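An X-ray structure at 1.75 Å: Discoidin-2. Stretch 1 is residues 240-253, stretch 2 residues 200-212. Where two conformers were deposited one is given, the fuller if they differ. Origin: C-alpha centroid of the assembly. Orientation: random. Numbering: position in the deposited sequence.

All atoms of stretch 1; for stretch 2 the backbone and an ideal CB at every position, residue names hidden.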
# COMPACT_ATOMS: atom_id res chain seq x y z
N ASN A 240 -30.07 12.68 37.26
CA ASN A 240 -31.07 11.62 37.41
C ASN A 240 -31.62 11.01 36.11
O ASN A 240 -32.66 10.36 36.11
CB ASN A 240 -32.22 12.10 38.32
CG ASN A 240 -31.76 12.39 39.73
OD1 ASN A 240 -30.84 11.77 40.23
ND2 ASN A 240 -32.38 13.38 40.36
N ASN A 241 -30.88 11.15 35.01
CA ASN A 241 -31.36 10.62 33.75
C ASN A 241 -31.52 9.12 33.77
O ASN A 241 -30.62 8.42 34.22
CB ASN A 241 -30.40 10.97 32.62
CG ASN A 241 -30.40 12.45 32.31
OD1 ASN A 241 -29.78 13.23 33.02
ND2 ASN A 241 -31.07 12.82 31.23
N ALA A 242 -32.65 8.66 33.25
CA ALA A 242 -32.90 7.23 33.04
C ALA A 242 -32.59 6.96 31.57
O ALA A 242 -33.33 7.40 30.68
CB ALA A 242 -34.37 6.92 33.36
N VAL A 243 -31.50 6.26 31.32
CA VAL A 243 -31.12 5.92 29.93
C VAL A 243 -31.54 4.48 29.66
O VAL A 243 -31.10 3.57 30.35
CB VAL A 243 -29.60 6.07 29.71
CG1 VAL A 243 -29.19 5.53 28.31
CG2 VAL A 243 -29.17 7.54 29.91
N TYR A 244 -32.43 4.29 28.67
CA TYR A 244 -32.99 2.97 28.35
C TYR A 244 -32.03 2.16 27.48
O TYR A 244 -31.76 0.97 27.75
CB TYR A 244 -34.34 3.17 27.64
CG TYR A 244 -35.14 1.92 27.44
CD1 TYR A 244 -36.17 1.61 28.33
CD2 TYR A 244 -34.88 1.06 26.38
CE1 TYR A 244 -36.93 0.48 28.16
CE2 TYR A 244 -35.64 -0.10 26.20
CZ TYR A 244 -36.67 -0.36 27.11
OH TYR A 244 -37.44 -1.49 26.97
N ASP A 245 -31.49 2.79 26.44
CA ASP A 245 -30.46 2.16 25.62
C ASP A 245 -29.67 3.24 24.86
O ASP A 245 -30.17 4.37 24.65
CB ASP A 245 -31.10 1.18 24.61
CG ASP A 245 -30.09 0.17 24.04
OD1 ASP A 245 -29.01 0.00 24.62
OD2 ASP A 245 -30.40 -0.45 22.99
N LEU A 246 -28.44 2.91 24.49
CA LEU A 246 -27.63 3.75 23.60
C LEU A 246 -26.88 2.81 22.71
O LEU A 246 -26.50 1.71 23.16
CB LEU A 246 -26.59 4.56 24.39
CG LEU A 246 -27.11 5.68 25.28
CD1 LEU A 246 -25.99 6.12 26.23
CD2 LEU A 246 -27.63 6.84 24.43
N THR A 247 -26.61 3.24 21.48
CA THR A 247 -25.80 2.44 20.55
C THR A 247 -24.73 3.32 19.93
O THR A 247 -25.02 4.43 19.51
CB THR A 247 -26.65 1.82 19.40
OG1 THR A 247 -27.68 0.99 19.96
CG2 THR A 247 -25.76 0.98 18.47
N PHE A 248 -23.50 2.80 19.87
CA PHE A 248 -22.42 3.45 19.13
C PHE A 248 -21.90 2.56 18.00
O PHE A 248 -21.76 1.34 18.17
CB PHE A 248 -21.24 3.77 20.05
CG PHE A 248 -21.55 4.85 21.07
CD1 PHE A 248 -21.30 6.19 20.77
CD2 PHE A 248 -22.12 4.52 22.30
CE1 PHE A 248 -21.60 7.21 21.69
CE2 PHE A 248 -22.42 5.53 23.25
CZ PHE A 248 -22.19 6.87 22.94
N ASP A 249 -21.55 3.19 16.88
CA ASP A 249 -20.64 2.53 15.94
C ASP A 249 -19.23 2.91 16.37
O ASP A 249 -18.99 4.03 16.84
CB ASP A 249 -20.89 3.00 14.51
CG ASP A 249 -21.92 2.15 13.77
OD1 ASP A 249 -22.29 1.06 14.30
OD2 ASP A 249 -22.36 2.57 12.68
N TYR A 250 -18.30 1.99 16.22
CA TYR A 250 -16.90 2.33 16.46
C TYR A 250 -16.05 2.06 15.23
O TYR A 250 -16.37 1.19 14.41
CB TYR A 250 -16.34 1.58 17.67
CG TYR A 250 -16.01 0.11 17.41
CD1 TYR A 250 -14.79 -0.27 16.80
CD2 TYR A 250 -16.90 -0.90 17.78
CE1 TYR A 250 -14.48 -1.61 16.56
CE2 TYR A 250 -16.60 -2.27 17.55
CZ TYR A 250 -15.38 -2.60 16.95
OH TYR A 250 -15.06 -3.92 16.71
N VAL A 251 -14.96 2.82 15.13
CA VAL A 251 -13.97 2.63 14.07
C VAL A 251 -12.62 2.56 14.79
O VAL A 251 -12.20 3.54 15.40
CB VAL A 251 -14.01 3.78 13.03
CG1 VAL A 251 -12.91 3.59 11.96
CG2 VAL A 251 -15.41 3.87 12.33
N ALA A 252 -12.02 1.37 14.80
CA ALA A 252 -10.73 1.16 15.43
C ALA A 252 -9.68 1.27 14.33
O ALA A 252 -9.80 0.60 13.29
CB ALA A 252 -10.67 -0.19 16.07
N VAL A 253 -8.69 2.13 14.56
CA VAL A 253 -7.69 2.42 13.53
C VAL A 253 -6.30 2.13 14.08
O VAL A 253 -5.91 2.63 15.13
CB VAL A 253 -7.74 3.90 13.05
CG1 VAL A 253 -6.73 4.14 11.92
CG2 VAL A 253 -9.16 4.28 12.57
N UNK A 200 -6.35 3.11 17.97
CA UNK A 200 -7.20 4.13 18.57
C UNK A 200 -8.63 3.66 18.29
O UNK A 200 -8.84 2.80 17.41
CB UNK A 200 -6.92 5.53 18.01
N UNK A 201 -9.60 4.13 19.06
CA UNK A 201 -10.97 3.68 18.80
C UNK A 201 -11.86 4.92 18.83
O UNK A 201 -12.05 5.54 19.89
CB UNK A 201 -11.43 2.64 19.82
N UNK A 202 -12.43 5.23 17.67
CA UNK A 202 -13.32 6.37 17.51
C UNK A 202 -14.76 5.89 17.53
O UNK A 202 -15.06 4.80 17.04
CB UNK A 202 -13.02 7.13 16.21
N UNK A 203 -15.65 6.69 18.11
CA UNK A 203 -17.04 6.24 18.28
C UNK A 203 -18.04 7.33 17.90
O UNK A 203 -17.71 8.51 17.92
CB UNK A 203 -17.28 5.80 19.73
N UNK A 204 -19.25 6.92 17.55
CA UNK A 204 -20.30 7.86 17.20
C UNK A 204 -21.64 7.26 17.52
O UNK A 204 -21.90 6.10 17.22
CB UNK A 204 -20.22 8.25 15.72
N UNK A 205 -22.52 8.07 18.10
CA UNK A 205 -23.81 7.53 18.56
C UNK A 205 -24.78 7.37 17.37
O UNK A 205 -24.87 8.26 16.50
CB UNK A 205 -24.42 8.44 19.62
N UNK A 206 -25.48 6.24 17.34
CA UNK A 206 -26.53 6.02 16.34
C UNK A 206 -27.88 5.62 16.92
O UNK A 206 -28.81 5.28 16.18
CB UNK A 206 -26.08 4.94 15.36
N UNK A 207 -28.00 5.66 18.24
CA UNK A 207 -29.30 5.42 18.86
C UNK A 207 -29.32 6.02 20.24
O UNK A 207 -28.41 5.76 21.04
CB UNK A 207 -29.62 3.92 18.92
N UNK A 208 -30.36 6.82 20.50
CA UNK A 208 -30.63 7.30 21.85
C UNK A 208 -32.03 6.87 22.24
O UNK A 208 -32.98 7.13 21.51
CB UNK A 208 -30.48 8.82 21.95
N UNK A 209 -32.16 6.21 23.39
CA UNK A 209 -33.47 5.91 23.94
C UNK A 209 -33.29 6.26 25.42
O UNK A 209 -32.74 5.49 26.18
CB UNK A 209 -33.91 4.46 23.70
N UNK A 210 -33.69 7.48 25.79
CA UNK A 210 -33.34 8.03 27.13
C UNK A 210 -34.31 9.09 27.56
O UNK A 210 -34.83 9.88 26.74
CB UNK A 210 -31.93 8.61 27.13
N UNK A 211 -34.51 9.16 28.87
CA UNK A 211 -35.41 10.14 29.41
C UNK A 211 -34.59 11.33 29.88
O UNK A 211 -33.49 11.17 30.43
CB UNK A 211 -36.25 9.55 30.55
N UNK A 212 -35.11 12.53 29.63
CA UNK A 212 -34.48 13.71 30.21
C UNK A 212 -34.71 13.72 31.73
O UNK A 212 -35.62 13.03 32.24
CB UNK A 212 -35.03 14.99 29.57

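The two strands run antiparallel. CA-to-CB directions alternate between the sheet face carrying Phe248 and Tyr250 and that carrying Asp245, Thr247 and Asp249 from 200 to 205 and again from 207 to 210, with 206 sideways at the bulge between.

Position 200 pairs with Val253 on the latter face, where a branched aliphatic chain could lie along the valine. It is Ile200, its CD1 3.7 Å from Val253 CB. Position 201 points to the other face, beside Ala252 and Tyr250; the small alanine leaves room for a medium apolar group. Val201 fills it, CG2 3.9 Å from Ala252 CB.

At 202 stretch 1 offers no partner that selects a side chain, so the choice is wide; Ser202 contributes mainly through its main chain, N donating to Val251 O and O accepting from Val251 N (both 2.8 Å). Position 203 has its ideal CB 4.2 Å from Phe248 CD1, inviting a beta-branched aliphatic. Ile203 sets CD1 over one face of the Phe248 ring and CG2 3.8 Å from Tyr250 CB.

Position 204 has extended angles (-152/137) open to most L-residues other than proline, so the backbone does not demand glycine. Gly204, with no side chain to point, serves through its main chain, N and O each 3.0 Å from Asp249 O and N respectively.

The ideal CB of 205 lies 3.7 Å from Phe248 CE1, a place for a compact apolar or sulfur-bearing side chain. Cys205 has SG 4.8 Å from the Phe248 ring centroid.

A beta bulge falls here. Position 206, at -126/7, points its CB sideways, yet the carboxylate of Asp249 is within reach of lysine or arginine. Lys206, extended beyond a p chi1, forms a salt bridge from NZ to Asp249 OD1 (2.7 Å).

Position 207 pairs with Thr247, and the carboxylate of Asp245 again favours a long base. Lys207, all t, leaves Thr247 to one side and reaches along the strand, bringing NZ 2.9 Å from Asp245 OD2 in a second salt bridge.

At 208 the CB is 4.3 Å from Leu246 CD2, suiting an aliphatic; Val208 puts CG2 3.9 Å from Leu246 CD2.

Position 209 lies beside Tyr244 and Asp245, a setting that does not single out an acid. Asp209 O accepts from the N atoms of both at a second bulge.

At 210 the CB sits close to Val243, where a small apolar group suits, though others are not ruled out; Ala210 has CB 4.1 Å from Val243 CG2. Positions 211 and 212 point sideways and away, leaving the choice wide; His211 and Thr212 occupy them.

Stretch 2, residues 200-212: IVSIGCKKVDAHT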
# COMPACT_ATOMS: atom_id res chain seq x y z
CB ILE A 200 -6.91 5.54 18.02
CG1 ILE A 200 -7.22 5.62 16.52
CG2 ILE A 200 -5.45 5.93 18.32
CD1 ILE A 200 -8.74 5.71 16.14
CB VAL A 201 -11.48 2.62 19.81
CG1 VAL A 201 -12.96 2.32 19.59
CG2 VAL A 201 -10.67 1.30 19.72
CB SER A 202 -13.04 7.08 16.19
OG SER A 202 -11.79 7.72 16.27
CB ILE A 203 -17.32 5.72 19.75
CG1 ILE A 203 -17.21 6.84 20.80
CG2 ILE A 203 -16.37 4.54 20.11
CD1 ILE A 203 -17.55 6.42 22.27
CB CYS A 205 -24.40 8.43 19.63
SG CYS A 205 -25.93 7.74 20.37
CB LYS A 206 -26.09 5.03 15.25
CG LYS A 206 -25.83 3.62 15.75
CD LYS A 206 -25.53 2.70 14.54
CE LYS A 206 -25.33 1.29 14.99
NZ LYS A 206 -24.82 0.34 13.89
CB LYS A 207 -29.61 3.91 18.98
CG LYS A 207 -30.92 3.66 19.77
CD LYS A 207 -31.04 2.17 20.09
CE LYS A 207 -32.33 1.88 20.76
NZ LYS A 207 -32.44 0.42 21.11
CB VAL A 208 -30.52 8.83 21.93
CG1 VAL A 208 -31.12 9.33 23.28
CG2 VAL A 208 -29.08 9.27 21.74
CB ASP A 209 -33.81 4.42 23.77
CG ASP A 209 -35.22 4.08 24.23
OD1 ASP A 209 -35.90 4.95 24.83
OD2 ASP A 209 -35.65 2.94 23.94
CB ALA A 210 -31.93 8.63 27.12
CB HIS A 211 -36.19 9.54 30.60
CG HIS A 211 -37.55 10.15 30.77
ND1 HIS A 211 -38.66 9.65 30.11
CD2 HIS A 211 -37.98 11.22 31.48
CE1 HIS A 211 -39.72 10.39 30.42
NE2 HIS A 211 -39.33 11.35 31.25
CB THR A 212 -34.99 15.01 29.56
OG1 THR A 212 -36.42 15.13 29.76
CG2 THR A 212 -34.60 15.03 28.02
O HOH W 1 -23.48 0.90 10.88
O HOH W 2 -34.86 10.64 33.63
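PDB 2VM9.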